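Side-chain contacts in endo-1,4-beta-xylanase (Pseudoalteromonas haloplanktis, PDB 1H12), which is a cold-adapted family 8 glycoside hydrolase that cleaves internal beta-1,4 linkages of xylan: residues N177-K182 and N223-V228; M184-I189 and S256-S261; N238-V243 and W283-N288; P262-I267 and P274-E279. All coordinates share one frame; numbering follows the deposited sequence.

Interaction 1: residues N177-K182 and N223-V228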
loop_
_atom_site.group_PDB
_atom_site.type_symbol
_atom_site.label_atom_id
_atom_site.label_comp_id
_atom_site.label_asym_id
_atom_site.label_seq_id
_atom_site.Cartn_x
_atom_site.Cartn_y
_atom_site.Cartn_z
ATOM N N ASN A 177 -5.732 -7.318 16.434
ATOM C CA ASN A 177 -5.036 -8.012 17.552
ATOM C C ASN A 177 -3.868 -8.824 17.061
ATOM O O ASN A 177 -2.828 -8.870 17.716
ATOM C CB ASN A 177 -6.061 -8.902 18.261
ATOM C CG ASN A 177 -7.013 -8.098 19.139
ATOM O OD1 ASN A 177 -6.823 -6.952 19.385
ATOM N ND2 ASN A 177 -8.112 -8.732 19.496
ATOM N N THR A 178 -4.017 -9.459 15.882
ATOM C CA THR A 178 -2.899 -10.154 15.279
ATOM C C THR A 178 -1.735 -9.217 14.991
ATOM O O THR A 178 -0.575 -9.548 15.237
ATOM C CB THR A 178 -3.365 -10.905 14.037
ATOM O OG1 THR A 178 -4.230 -11.970 14.473
ATOM C CG2 THR A 178 -2.211 -11.460 13.215
ATOM N N ILE A 179 -2.022 -8.050 14.430
ATOM C CA ILE A 179 -0.953 -7.088 14.156
ATOM C C ILE A 179 -0.234 -6.744 15.462
ATOM O O ILE A 179 0.999 -6.772 15.538
ATOM C CB ILE A 179 -1.503 -5.846 13.446
ATOM C CG1 ILE A 179 -2.033 -6.196 12.069
ATOM C CG2 ILE A 179 -0.388 -4.807 13.340
ATOM C CD1 ILE A 179 -2.912 -5.095 11.450
ATOM N N LYS A 180 -1.003 -6.368 16.482
ATOM C CA LYS A 180 -0.424 -5.997 17.744
ATOM C C LYS A 180 0.407 -7.110 18.367
ATOM O O LYS A 180 1.504 -6.856 18.878
ATOM C CB LYS A 180 -1.558 -5.554 18.688
ATOM C CG LYS A 180 -1.094 -5.156 20.063
ATOM C CD LYS A 180 -2.303 -4.563 20.854
ATOM C CE LYS A 180 -1.971 -4.098 22.191
ATOM N NZ LYS A 180 -3.397 -3.778 22.701
ATOM N N ASN A 181 -0.111 -8.327 18.344
ATOM C CA ASN A 181 0.523 -9.423 19.054
ATOM C C ASN A 181 1.626 -10.119 18.294
ATOM O O ASN A 181 2.480 -10.758 18.939
ATOM C CB ASN A 181 -0.530 -10.465 19.417
ATOM C CG ASN A 181 -1.496 -9.991 20.428
ATOM O OD1 ASN A 181 -1.202 -9.172 21.236
ATOM N ND2 ASN A 181 -2.707 -10.606 20.392
ATOM N N LYS A 182 1.610 -10.064 16.981
ATOM C CA LYS A 182 2.539 -10.789 16.157
ATOM C C LYS A 182 3.428 -9.950 15.273
ATOM O O LYS A 182 4.481 -10.430 14.839
ATOM C CB LYS A 182 1.768 -11.776 15.227
ATOM C CG LYS A 182 0.826 -12.715 15.941
ATOM C CD LYS A 182 1.449 -13.709 16.907
ATOM C CE LYS A 182 0.420 -14.599 17.544
ATOM N NZ LYS A 182 1.039 -15.524 18.527
ATOM N N ASN A 223 -5.800 4.166 22.758
ATOM C CA ASN A 223 -4.527 4.800 23.052
ATOM C C ASN A 223 -3.347 4.109 22.371
ATOM O O ASN A 223 -2.448 4.779 21.839
ATOM C CB ASN A 223 -4.342 4.916 24.573
ATOM C CG ASN A 223 -5.164 6.008 25.167
ATOM O OD1 ASN A 223 -6.349 5.794 25.623
ATOM N ND2 ASN A 223 -4.617 7.137 25.187
ATOM N N TYR A 224 -3.382 2.796 22.335
ATOM C CA TYR A 224 -2.331 2.016 21.664
ATOM C C TYR A 224 -2.173 2.466 20.216
ATOM O O TYR A 224 -1.073 2.787 19.757
ATOM C CB TYR A 224 -2.644 0.515 21.736
ATOM C CG TYR A 224 -1.644 -0.341 21.001
ATOM C CD1 TYR A 224 -0.496 -0.739 21.616
ATOM C CD2 TYR A 224 -1.830 -0.662 19.651
ATOM C CE1 TYR A 224 0.456 -1.526 20.938
ATOM C CE2 TYR A 224 -0.902 -1.409 18.970
ATOM C CZ TYR A 224 0.252 -1.814 19.583
ATOM O OH TYR A 224 1.167 -2.536 18.867
ATOM N N TRP A 225 -3.281 2.506 19.477
ATOM C CA TRP A 225 -3.193 2.835 18.060
ATOM C C TRP A 225 -2.845 4.302 17.822
ATOM O O TRP A 225 -2.173 4.610 16.842
ATOM C CB TRP A 225 -4.442 2.388 17.317
ATOM C CG TRP A 225 -4.496 0.898 17.195
ATOM C CD1 TRP A 225 -5.373 0.057 17.808
ATOM C CD2 TRP A 225 -3.619 0.057 16.411
ATOM N NE1 TRP A 225 -5.089 -1.235 17.474
ATOM C CE2 TRP A 225 -4.021 -1.256 16.598
ATOM C CE3 TRP A 225 -2.570 0.301 15.557
ATOM C CZ2 TRP A 225 -3.369 -2.318 16.010
ATOM C CZ3 TRP A 225 -1.917 -0.743 14.941
ATOM C CH2 TRP A 225 -2.314 -2.053 15.190
ATOM N N ARG A 226 -3.293 5.216 18.697
ATOM C CA ARG A 226 -2.871 6.595 18.563
ATOM C C ARG A 226 -1.359 6.716 18.750
ATOM O O ARG A 226 -0.704 7.491 18.062
ATOM C CB ARG A 226 -3.565 7.435 19.642
ATOM N N GLN A 227 -0.792 5.947 19.687
ATOM C CA GLN A 227 0.628 5.960 19.924
ATOM C C GLN A 227 1.371 5.361 18.710
ATOM O O GLN A 227 2.445 5.862 18.336
ATOM C CB GLN A 227 0.942 5.168 21.163
ATOM C CG GLN A 227 0.473 5.896 22.435
ATOM C CD GLN A 227 0.193 4.964 23.587
ATOM O OE1 GLN A 227 0.662 3.828 23.620
ATOM N NE2 GLN A 227 -0.571 5.463 24.561
ATOM N N VAL A 228 0.832 4.302 18.112
ATOM C CA VAL A 228 1.433 3.748 16.888
ATOM C C VAL A 228 1.457 4.833 15.818
ATOM O O VAL A 228 2.443 4.984 15.093
ATOM C CB VAL A 228 0.654 2.493 16.426
ATOM C CG1 VAL A 228 1.156 2.006 15.094
ATOM C CG2 VAL A 228 0.806 1.355 17.439
#
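K180 lies along one face of the Y224 ring, and I179 meets the rim of W225. The lysine uses its methylene groups first. CG of K180 sits 3.6 Å from CZ of Y224, near the phenol end. CE of K180 then stands 3.8 Å from the centroid of the Y224 ring, 15° off the normal, in a CH-pi contact. Farther out, NZ of K180 is 4.5 Å from the same centroid and makes a cation-pi interaction. The chain reaches that far because it is extended, with CG anti to the backbone N (chi1 179°). The same ammonium forms a salt bridge with D221, one turn before Y224, and this helps hold the lysine over the ring. The second touch is apolar and buried, unlike the lysine side: CG2 of I179 comes within 3.8 Å of CH2 of W225, in the indole plane. The contact joins helix 168-182, at its C-terminal end, to the N-terminal part of helix 219-243. Both belong to the helical scaffold of family 8, an (alpha/alpha)6 barrel. Within the second helix the two aromatic rings support each other. CD2 of Y224 lies 3.7 Å above the plane of the W225 ring, over its centre, so the phenol turns an edge to the indole face. F212 adds an edge-to-face ring contact to W225. M184, just after the first helix, packs against I179, Y224 and W225.

Interaction 2: residues M184-I189 and S256-S261; sequences MENQII and SRLDGS
I188 and L258 face each other with their CA atoms 7.5 Å apart, where a hairpin with a type I' turn (E185 to I188) meets a type I turn (R257 to G260). L258 carries the contact from its side. Its CG is anti to its carbonyl carbon (chi1 -60°), which sends the isobutyl group toward the hairpin. CD2 of L258 touches CG2 of I188 at 3.8 Å. The two side chains run antiparallel alongside one another, and CD1 of I188 ends 4.1 Å from CB of L258. The other methyl, CD1 of L258, approaches OE1 of E185 at 4.0 Å. This is a van der Waals touch; OE1 accepts from the backbone N of N197. ND2 of N186 brushes the same methyl from the turn. Behind L258 the loop is tied by its own polar groups. The R257 carbonyl oxygen accepts from S256 OG at 2.8 Å, on a lone pair, and also from G260 N. OD1 of D259 accepts from S261 N at 3.0 Å in an Asx turn. S261 OG reaches OD1 of D259 at 2.8 Å from the same face of the carboxylate. G260 ends the type I turn with a positive phi (92°), at which a CB would press on the preceding carbonyl O; this favours glycine. N197 also accepts from L258 N and R257 NH1. The direct touch is mainly dispersion at the surface, with no directional bond, so the mutual orientation of the two parts probably owes more to polar ties such as those through N197.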
loop_
_atom_site.group_PDB
_atom_site.type_symbol
_atom_site.label_atom_id
_atom_site.label_comp_id
_atom_site.label_asym_id
_atom_site.label_seq_id
_atom_site.Cartn_x
_atom_site.Cartn_y
_atom_site.Cartn_z
ATOM N N MET A 184 4.311 -6.379 15.558
ATOM C CA MET A 184 4.766 -5.111 16.099
ATOM C C MET A 184 5.987 -5.318 16.995
ATOM O O MET A 184 6.100 -6.316 17.718
ATOM C CB MET A 184 3.672 -4.396 16.909
ATOM C CG MET A 184 2.557 -3.831 16.085
ATOM S SD MET A 184 3.189 -2.244 15.370
ATOM C CE MET A 184 1.813 -1.673 14.439
ATOM N N GLU A 185 6.885 -4.367 16.982
ATOM C CA GLU A 185 7.955 -4.268 17.995
ATOM C C GLU A 185 7.941 -2.844 18.504
ATOM O O GLU A 185 8.157 -1.896 17.775
ATOM C CB GLU A 185 9.329 -4.587 17.465
ATOM C CG GLU A 185 10.350 -4.624 18.608
ATOM C CD GLU A 185 11.758 -4.861 18.218
ATOM O OE1 GLU A 185 12.127 -5.013 17.080
ATOM O OE2 GLU A 185 12.608 -4.903 19.149
ATOM N N ASN A 186 7.720 -2.678 19.808
ATOM C CA ASN A 186 7.728 -1.323 20.384
ATOM C C ASN A 186 6.810 -0.383 19.599
ATOM O O ASN A 186 7.183 0.765 19.343
ATOM C CB ASN A 186 9.196 -0.733 20.429
ATOM C CG ASN A 186 10.247 -1.630 21.189
ATOM O OD1 ASN A 186 9.866 -2.400 22.110
ATOM N ND2 ASN A 186 11.570 -1.589 20.713
ATOM N N GLN A 187 5.627 -0.864 19.168
ATOM C CA GLN A 187 4.638 -0.033 18.488
ATOM C C GLN A 187 5.083 0.430 17.097
ATOM O O GLN A 187 4.497 1.346 16.593
ATOM C CB GLN A 187 4.185 1.114 19.371
ATOM C CG GLN A 187 3.408 0.636 20.609
ATOM C CD GLN A 187 2.998 1.722 21.534
ATOM O OE1 GLN A 187 3.839 2.578 21.831
ATOM N NE2 GLN A 187 1.733 1.858 21.831
ATOM N N ILE A 188 6.046 -0.262 16.512
ATOM C CA ILE A 188 6.466 -0.047 15.138
ATOM C C ILE A 188 6.258 -1.351 14.368
ATOM O O ILE A 188 6.703 -2.435 14.775
ATOM C CB ILE A 188 7.927 0.382 15.049
ATOM C CG1 ILE A 188 8.062 1.807 15.683
ATOM C CG2 ILE A 188 8.378 0.442 13.610
ATOM C CD1 ILE A 188 9.403 2.278 15.809
ATOM N N ILE A 189 5.606 -1.238 13.208
ATOM C CA ILE A 189 5.346 -2.418 12.383
ATOM C C ILE A 189 6.626 -3.134 12.024
ATOM O O ILE A 189 7.618 -2.539 11.608
ATOM C CB ILE A 189 4.505 -2.002 11.153
ATOM C CG1 ILE A 189 3.914 -3.204 10.433
ATOM C CG2 ILE A 189 5.265 -1.098 10.214
ATOM C CD1 ILE A 189 2.777 -3.889 11.135
ATOM N N SER A 256 14.693 -0.192 7.111
ATOM C CA SER A 256 15.161 0.781 8.050
ATOM C C SER A 256 15.251 0.196 9.441
ATOM O O SER A 256 14.435 -0.672 9.828
ATOM C CB SER A 256 14.155 1.965 8.098
ATOM O OG SER A 256 14.520 2.998 8.993
ATOM N N ARG A 257 16.167 0.697 10.237
ATOM C CA ARG A 257 16.138 0.458 11.667
ATOM C C ARG A 257 15.049 1.291 12.313
ATOM O O ARG A 257 14.454 2.170 11.680
ATOM C CB ARG A 257 17.527 0.779 12.290
ATOM C CG ARG A 257 18.620 -0.013 11.628
ATOM C CD ARG A 257 18.348 -1.483 11.754
ATOM N NE ARG A 257 19.479 -2.334 11.351
ATOM C CZ ARG A 257 19.456 -3.633 11.419
ATOM N NH1 ARG A 257 18.373 -4.266 11.859
ATOM N NH2 ARG A 257 20.492 -4.360 11.042
ATOM N N LEU A 258 14.775 1.047 13.597
ATOM C CA LEU A 258 13.665 1.718 14.274
ATOM C C LEU A 258 13.905 3.173 14.541
ATOM O O LEU A 258 12.982 3.898 14.809
ATOM C CB LEU A 258 13.261 0.933 15.507
ATOM C CG LEU A 258 12.790 -0.479 15.280
ATOM C CD1 LEU A 258 12.164 -1.029 16.539
ATOM C CD2 LEU A 258 11.922 -0.727 14.129
ATOM N N ASP A 259 15.160 3.636 14.399
ATOM C CA ASP A 259 15.512 5.046 14.483
ATOM C C ASP A 259 15.433 5.759 13.122
ATOM O O ASP A 259 15.809 6.940 13.020
ATOM C CB ASP A 259 16.846 5.252 15.159
ATOM C CG ASP A 259 17.975 4.793 14.345
ATOM O OD1 ASP A 259 17.827 4.180 13.253
ATOM O OD2 ASP A 259 19.150 4.935 14.791
ATOM N N GLY A 260 15.029 5.053 12.080
ATOM C CA GLY A 260 14.939 5.583 10.737
ATOM C C GLY A 260 16.165 5.388 9.888
ATOM O O GLY A 260 16.160 5.771 8.705
ATOM N N SER A 261 17.234 4.827 10.429
ATOM C CA SER A 261 18.447 4.660 9.669
ATOM C C SER A 261 18.263 3.606 8.582
ATOM O O SER A 261 17.898 2.466 8.892
ATOM C CB SER A 261 19.607 4.162 10.570
ATOM O OG SER A 261 19.913 5.101 11.561
#

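Interaction 3: residues N238-V243 and W283-N288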
loop_
_atom_site.group_PDB
_atom_site.type_symbol
_atom_site.label_atom_id
_atom_site.label_comp_id
_atom_site.label_asym_id
_atom_site.label_seq_id
_atom_site.Cartn_x
_atom_site.Cartn_y
_atom_site.Cartn_z
ATOM N N ASN A 238 12.105 10.720 10.824
ATOM C CA ASN A 238 13.506 10.367 11.057
ATOM C C ASN A 238 14.137 9.763 9.815
ATOM O O ASN A 238 15.285 10.065 9.483
ATOM C CB ASN A 238 13.618 9.422 12.250
ATOM C CG ASN A 238 13.371 10.086 13.587
ATOM O OD1 ASN A 238 13.410 11.327 13.697
ATOM N ND2 ASN A 238 13.147 9.256 14.634
ATOM N N HIS A 239 13.409 8.859 9.150
ATOM C CA HIS A 239 13.927 8.255 7.929
ATOM C C HIS A 239 14.197 9.306 6.877
ATOM O O HIS A 239 15.260 9.293 6.238
ATOM C CB HIS A 239 12.909 7.221 7.432
ATOM C CG HIS A 239 13.411 6.375 6.300
ATOM N ND1 HIS A 239 14.483 5.533 6.418
ATOM C CD2 HIS A 239 12.990 6.271 5.023
ATOM C CE1 HIS A 239 14.662 4.922 5.227
ATOM N NE2 HIS A 239 13.777 5.362 4.355
ATOM N N PHE A 240 13.271 10.216 6.684
ATOM C CA PHE A 240 13.467 11.276 5.706
ATOM C C PHE A 240 14.615 12.192 6.061
ATOM O O PHE A 240 15.306 12.685 5.174
ATOM C CB PHE A 240 12.156 11.993 5.372
ATOM C CG PHE A 240 11.342 11.231 4.363
ATOM C CD1 PHE A 240 11.723 11.239 3.042
ATOM C CD2 PHE A 240 10.203 10.480 4.729
ATOM C CE1 PHE A 240 11.022 10.527 2.096
ATOM C CE2 PHE A 240 9.503 9.781 3.784
ATOM C CZ PHE A 240 9.926 9.794 2.475
ATOM N N THR A 241 14.846 12.453 7.330
ATOM C CA THR A 241 16.028 13.206 7.747
ATOM C C THR A 241 17.284 12.438 7.370
ATOM O O THR A 241 18.231 13.014 6.852
ATOM C CB THR A 241 15.965 13.471 9.249
ATOM O OG1 THR A 241 14.823 14.286 9.569
ATOM C CG2 THR A 241 17.237 14.186 9.765
ATOM N N LYS A 242 17.309 11.164 7.638
ATOM C CA LYS A 242 18.481 10.335 7.392
ATOM C C LYS A 242 18.764 10.145 5.929
ATOM O O LYS A 242 19.938 10.019 5.567
ATOM C CB LYS A 242 18.381 8.991 8.107
ATOM C CG LYS A 242 18.349 9.104 9.629
ATOM C CD LYS A 242 19.499 8.918 10.216
ATOM C CE LYS A 242 19.325 8.589 11.777
ATOM N NZ LYS A 242 20.696 7.974 12.009
ATOM N N VAL A 243 17.743 10.156 5.063
ATOM C CA VAL A 243 18.007 10.023 3.632
ATOM C C VAL A 243 18.216 11.352 2.903
ATOM O O VAL A 243 18.498 11.352 1.720
ATOM C CB VAL A 243 16.960 9.163 2.890
ATOM C CG1 VAL A 243 16.908 7.776 3.467
ATOM C CG2 VAL A 243 15.587 9.806 2.833
ATOM N N TRP A 283 8.913 2.589 -3.342
ATOM C CA TRP A 283 8.041 3.401 -4.171
ATOM C C TRP A 283 6.847 3.927 -3.379
ATOM O O TRP A 283 6.365 5.028 -3.638
ATOM C CB TRP A 283 7.434 2.654 -5.346
ATOM C CG TRP A 283 8.344 2.159 -6.434
ATOM C CD1 TRP A 283 9.698 2.321 -6.582
ATOM C CD2 TRP A 283 7.914 1.373 -7.545
ATOM N NE1 TRP A 283 10.106 1.687 -7.718
ATOM C CE2 TRP A 283 9.027 1.085 -8.312
ATOM C CE3 TRP A 283 6.667 0.891 -7.961
ATOM C CZ2 TRP A 283 8.921 0.319 -9.453
ATOM C CZ3 TRP A 283 6.561 0.158 -9.075
ATOM C CH2 TRP A 283 7.679 -0.149 -9.806
ATOM N N ARG A 284 6.313 3.073 -2.502
ATOM C CA ARG A 284 5.065 3.396 -1.836
ATOM C C ARG A 284 5.217 4.402 -0.709
ATOM O O ARG A 284 4.207 4.907 -0.233
ATOM C CB ARG A 284 4.415 2.095 -1.270
ATOM C CG ARG A 284 4.099 1.074 -2.339
ATOM C CD ARG A 284 3.193 -0.032 -1.849
ATOM N NE ARG A 284 3.684 -0.874 -0.758
ATOM C CZ ARG A 284 4.440 -1.944 -0.913
ATOM N NH1 ARG A 284 4.986 -2.223 -2.064
ATOM N NH2 ARG A 284 4.619 -2.749 0.080
ATOM N N VAL A 285 6.429 4.668 -0.272
ATOM C CA VAL A 285 6.608 5.547 0.875
ATOM C C VAL A 285 6.031 6.929 0.622
ATOM O O VAL A 285 5.222 7.409 1.426
ATOM C CB VAL A 285 8.059 5.615 1.328
ATOM C CG1 VAL A 285 8.211 6.573 2.486
ATOM C CG2 VAL A 285 8.601 4.245 1.712
ATOM N N ILE A 286 6.422 7.608 -0.457
ATOM C CA ILE A 286 5.875 8.944 -0.645
ATOM C C ILE A 286 4.378 8.928 -1.018
ATOM O O ILE A 286 3.673 9.892 -0.750
ATOM C CB ILE A 286 6.704 9.853 -1.537
ATOM C CG1 ILE A 286 6.765 9.387 -3.011
ATOM C CG2 ILE A 286 8.086 10.071 -0.912
ATOM C CD1 ILE A 286 7.435 10.411 -3.933
ATOM N N MET A 287 3.896 7.813 -1.570
ATOM C CA MET A 287 2.459 7.618 -1.713
ATOM C C MET A 287 1.781 7.665 -0.325
ATOM O O MET A 287 0.764 8.345 -0.159
ATOM C CB MET A 287 2.186 6.284 -2.398
ATOM C CG MET A 287 0.779 5.952 -2.654
ATOM S SD MET A 287 0.602 4.331 -3.361
ATOM C CE MET A 287 1.025 3.203 -2.312
ATOM N N ASN A 288 2.352 6.937 0.625
ATOM C CA ASN A 288 1.830 6.917 1.975
ATOM C C ASN A 288 1.912 8.279 2.643
ATOM O O ASN A 288 1.036 8.643 3.422
ATOM C CB ASN A 288 2.574 5.900 2.813
ATOM C CG ASN A 288 2.399 4.478 2.378
ATOM O OD1 ASN A 288 1.397 4.122 1.722
ATOM N ND2 ASN A 288 3.341 3.626 2.768
#
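F240 pushes the far end of its ring against V285 and I286, and this apolar touch is the whole of the direct contact. CZ of F240 lies 3.6 Å from CG1 of V285, and CE2 of F240 is 3.7 Å from the same methyl. V285 has CG1 anti to its backbone N (chi1 178°), which carries that methyl to the phenylalanine. I286 adds its CG2 at 3.9 Å from CZ of F240, and these two side chains cross at about a right angle. The longer branch of I286 leads away, and this side chain packs on helices 300-318 and 342-351. A305 also touches F240, so helix 300-318 meets both partners. The CA atoms of F240 and V285 are 10.2 Å apart, and it is the long aromatic side chain that spans the distance.

Polar bonds play no part between the segments. Beside F240, the buried ring of H239 is satisfied outside the pair: its NE2 accepts from T253 N.

Helices 219-243 and 283-296, consecutive in the chain, are thus packed through buried aliphatic and aromatic side chains, as in the helical core of the (alpha/alpha)6 barrel of family 8 glycoside hydrolases.

Interaction 4: residues P262-I267 and P274-E279; sequences PVIGYI and PGQWYE
G265 is held by Q276 and G275 through both its backbone polar groups. Its N-H donates to OE1 of Q276 at 2.8 Å, almost straight at 173°, with the donor tilted 29° from the amide carbonyl plane. Its carbonyl accepts from G275 N at 2.9 Å, from above the carbonyl plane. The bend of the glutamine at chi2 brings its amide back to the loop. Its other end is used too: NE2 of Q276 bonds to S330 OG, so both ends of the buried amide are satisfied. V263 O comes close to Q276 N, but the angle is too poor for a bond. V263 and G275 both have backbone bonds to L255.

Apolar contacts flank these bonds. The face of Y266 lies over P274, with CZ of Y266 3.8 Å from CD of P274 and OH also close. On the W277 side, the same CD stands 3.5 Å above the indole plane, over its centre. CD1 of I264 touches CB of Q276 at 3.9 Å.

The type I turn from P274 ends at W277, where a short, weakly bonded strand begins. A backbone bond and a side-chain-to-backbone bond thus tie two loop segments of the long connection between helices 219-243 and 283-296 of the (alpha/alpha)6 barrel.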
loop_
_atom_site.group_PDB
_atom_site.type_symbol
_atom_site.label_atom_id
_atom_site.label_comp_id
_atom_site.label_asym_id
_atom_site.label_seq_id
_atom_site.Cartn_x
_atom_site.Cartn_y
_atom_site.Cartn_z
ATOM N N PRO A 262 18.540 3.909 7.320
ATOM C CA PRO A 262 18.529 2.849 6.305
ATOM C C PRO A 262 19.385 1.675 6.710
ATOM O O PRO A 262 20.507 1.850 7.204
ATOM C CB PRO A 262 19.047 3.547 5.055
ATOM C CG PRO A 262 18.643 4.994 5.261
ATOM C CD PRO A 262 18.841 5.235 6.732
ATOM N N VAL A 263 18.924 0.478 6.394
ATOM C CA VAL A 263 19.718 -0.708 6.527
ATOM C C VAL A 263 20.663 -0.774 5.335
ATOM O O VAL A 263 20.248 -0.626 4.209
ATOM C CB VAL A 263 18.829 -1.938 6.564
ATOM C CG1 VAL A 263 19.624 -3.225 6.389
ATOM C CG2 VAL A 263 18.021 -1.972 7.834
ATOM N N ILE A 264 21.970 -0.991 5.614
ATOM C CA ILE A 264 22.972 -0.993 4.566
ATOM C C ILE A 264 23.291 -2.436 4.169
ATOM O O ILE A 264 23.776 -3.216 5.005
ATOM C CB ILE A 264 24.233 -0.196 5.020
ATOM C CG1 ILE A 264 23.878 1.206 5.457
ATOM C CG2 ILE A 264 25.258 -0.189 3.918
ATOM C CD1 ILE A 264 23.115 2.057 4.492
ATOM N N GLY A 265 23.121 -2.749 2.901
ATOM C CA GLY A 265 23.458 -4.057 2.396
ATOM C C GLY A 265 22.505 -5.135 2.840
ATOM O O GLY A 265 21.315 -4.889 3.130
ATOM N N TYR A 266 23.020 -6.366 2.827
ATOM C CA TYR A 266 22.255 -7.538 3.260
ATOM C C TYR A 266 22.422 -7.759 4.741
ATOM O O TYR A 266 23.515 -7.554 5.311
ATOM C CB TYR A 266 22.722 -8.752 2.457
ATOM C CG TYR A 266 22.314 -8.679 1.014
ATOM C CD1 TYR A 266 21.007 -8.979 0.649
ATOM C CD2 TYR A 266 23.158 -8.240 0.014
ATOM C CE1 TYR A 266 20.614 -8.880 -0.653
ATOM C CE2 TYR A 266 22.743 -8.122 -1.315
ATOM C CZ TYR A 266 21.457 -8.496 -1.636
ATOM O OH TYR A 266 21.003 -8.437 -2.921
ATOM N N ILE A 267 21.318 -8.177 5.365
ATOM C CA ILE A 267 21.287 -8.499 6.790
ATOM C C ILE A 267 20.638 -9.847 7.133
ATOM O O ILE A 267 20.707 -10.253 8.271
ATOM C CB ILE A 267 20.623 -7.414 7.611
ATOM C CG1 ILE A 267 19.202 -7.138 7.204
ATOM C CG2 ILE A 267 21.411 -6.135 7.638
ATOM C CD1 ILE A 267 18.362 -6.430 8.231
ATOM N N PRO A 274 19.416 -5.241 -1.399
ATOM C CA PRO A 274 20.046 -4.463 -0.327
ATOM C C PRO A 274 19.061 -3.553 0.371
ATOM O O PRO A 274 18.134 -3.000 -0.240
ATOM C CB PRO A 274 21.138 -3.682 -1.037
ATOM C CG PRO A 274 21.470 -4.563 -2.216
ATOM C CD PRO A 274 20.131 -5.088 -2.660
ATOM N N GLY A 275 19.271 -3.363 1.671
ATOM C CA GLY A 275 18.333 -2.563 2.445
ATOM C C GLY A 275 18.209 -1.105 2.087
ATOM O O GLY A 275 17.162 -0.500 2.310
ATOM N N GLN A 276 19.271 -0.570 1.492
ATOM C CA GLN A 276 19.328 0.861 1.206
ATOM C C GLN A 276 18.835 1.172 -0.176
ATOM O O GLN A 276 18.830 2.349 -0.589
ATOM C CB GLN A 276 20.734 1.453 1.412
ATOM C CG GLN A 276 21.735 1.233 0.275
ATOM C CD GLN A 276 22.317 -0.116 0.177
ATOM O OE1 GLN A 276 22.054 -0.996 1.019
ATOM N NE2 GLN A 276 23.181 -0.324 -0.793
ATOM N N TRP A 277 18.388 0.180 -0.926
ATOM C CA TRP A 277 17.812 0.500 -2.223
ATOM C C TRP A 277 16.458 1.162 -2.077
ATOM O O TRP A 277 15.628 0.749 -1.275
ATOM C CB TRP A 277 17.578 -0.792 -3.035
ATOM C CG TRP A 277 18.794 -1.343 -3.687
ATOM C CD1 TRP A 277 20.087 -0.996 -3.467
ATOM C CD2 TRP A 277 18.822 -2.318 -4.726
ATOM N NE1 TRP A 277 20.911 -1.706 -4.311
ATOM C CE2 TRP A 277 20.149 -2.492 -5.101
ATOM C CE3 TRP A 277 17.858 -3.044 -5.354
ATOM C CZ2 TRP A 277 20.545 -3.358 -6.116
ATOM C CZ3 TRP A 277 18.252 -3.909 -6.400
ATOM C CH2 TRP A 277 19.591 -4.019 -6.732
ATOM N N TYR A 278 16.248 2.193 -2.909
ATOM C CA TYR A 278 14.926 2.634 -3.277
ATOM C C TYR A 278 14.488 1.679 -4.350
ATOM O O TYR A 278 15.008 1.701 -5.479
ATOM C CB TYR A 278 14.950 4.087 -3.766
ATOM C CG TYR A 278 13.695 4.563 -4.443
ATOM C CD1 TYR A 278 12.643 5.087 -3.734
ATOM C CD2 TYR A 278 13.552 4.464 -5.805
ATOM C CE1 TYR A 278 11.493 5.541 -4.390
ATOM C CE2 TYR A 278 12.442 4.905 -6.452
ATOM C CZ TYR A 278 11.399 5.461 -5.763
ATOM O OH TYR A 278 10.288 5.912 -6.453
ATOM N N GLU A 279 13.583 0.781 -4.016
ATOM C CA GLU A 279 13.116 -0.269 -4.903
ATOM C C GLU A 279 11.595 -0.346 -4.819
ATOM O O GLU A 279 10.917 0.616 -4.465
ATOM C CB GLU A 279 13.880 -1.582 -4.642
ATOM C CG GLU A 279 13.913 -2.029 -3.209
ATOM C CD GLU A 279 12.559 -1.996 -2.514
ATOM O OE1 GLU A 279 11.815 -3.011 -2.496
ATOM O OE2 GLU A 279 12.224 -0.873 -2.033
#

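How the interactions relate
Helix 219-243 joins the first and third contacts, whose centres are 22 Å apart. Interaction 2 lies between them, about 13 Å from each centre, and touches both. Q187 bonds to Q227 of interaction 1. H239 ND1 donates to G260 O, and S261 OG bonds to K242 NZ, in interaction 3. The chain then runs straight from the 256-261 loop into interaction 4. P262 there packs on H239, K242 and V243, and the 274-279 segment leads toward helix 283-296. W283 and Y278 meet ring to ring. The xylose pocket includes Q327 and N382. W283, in the 283-288 segment, bonds to the carbonyl of Q327 and touches N382, probably as a second-shell residue.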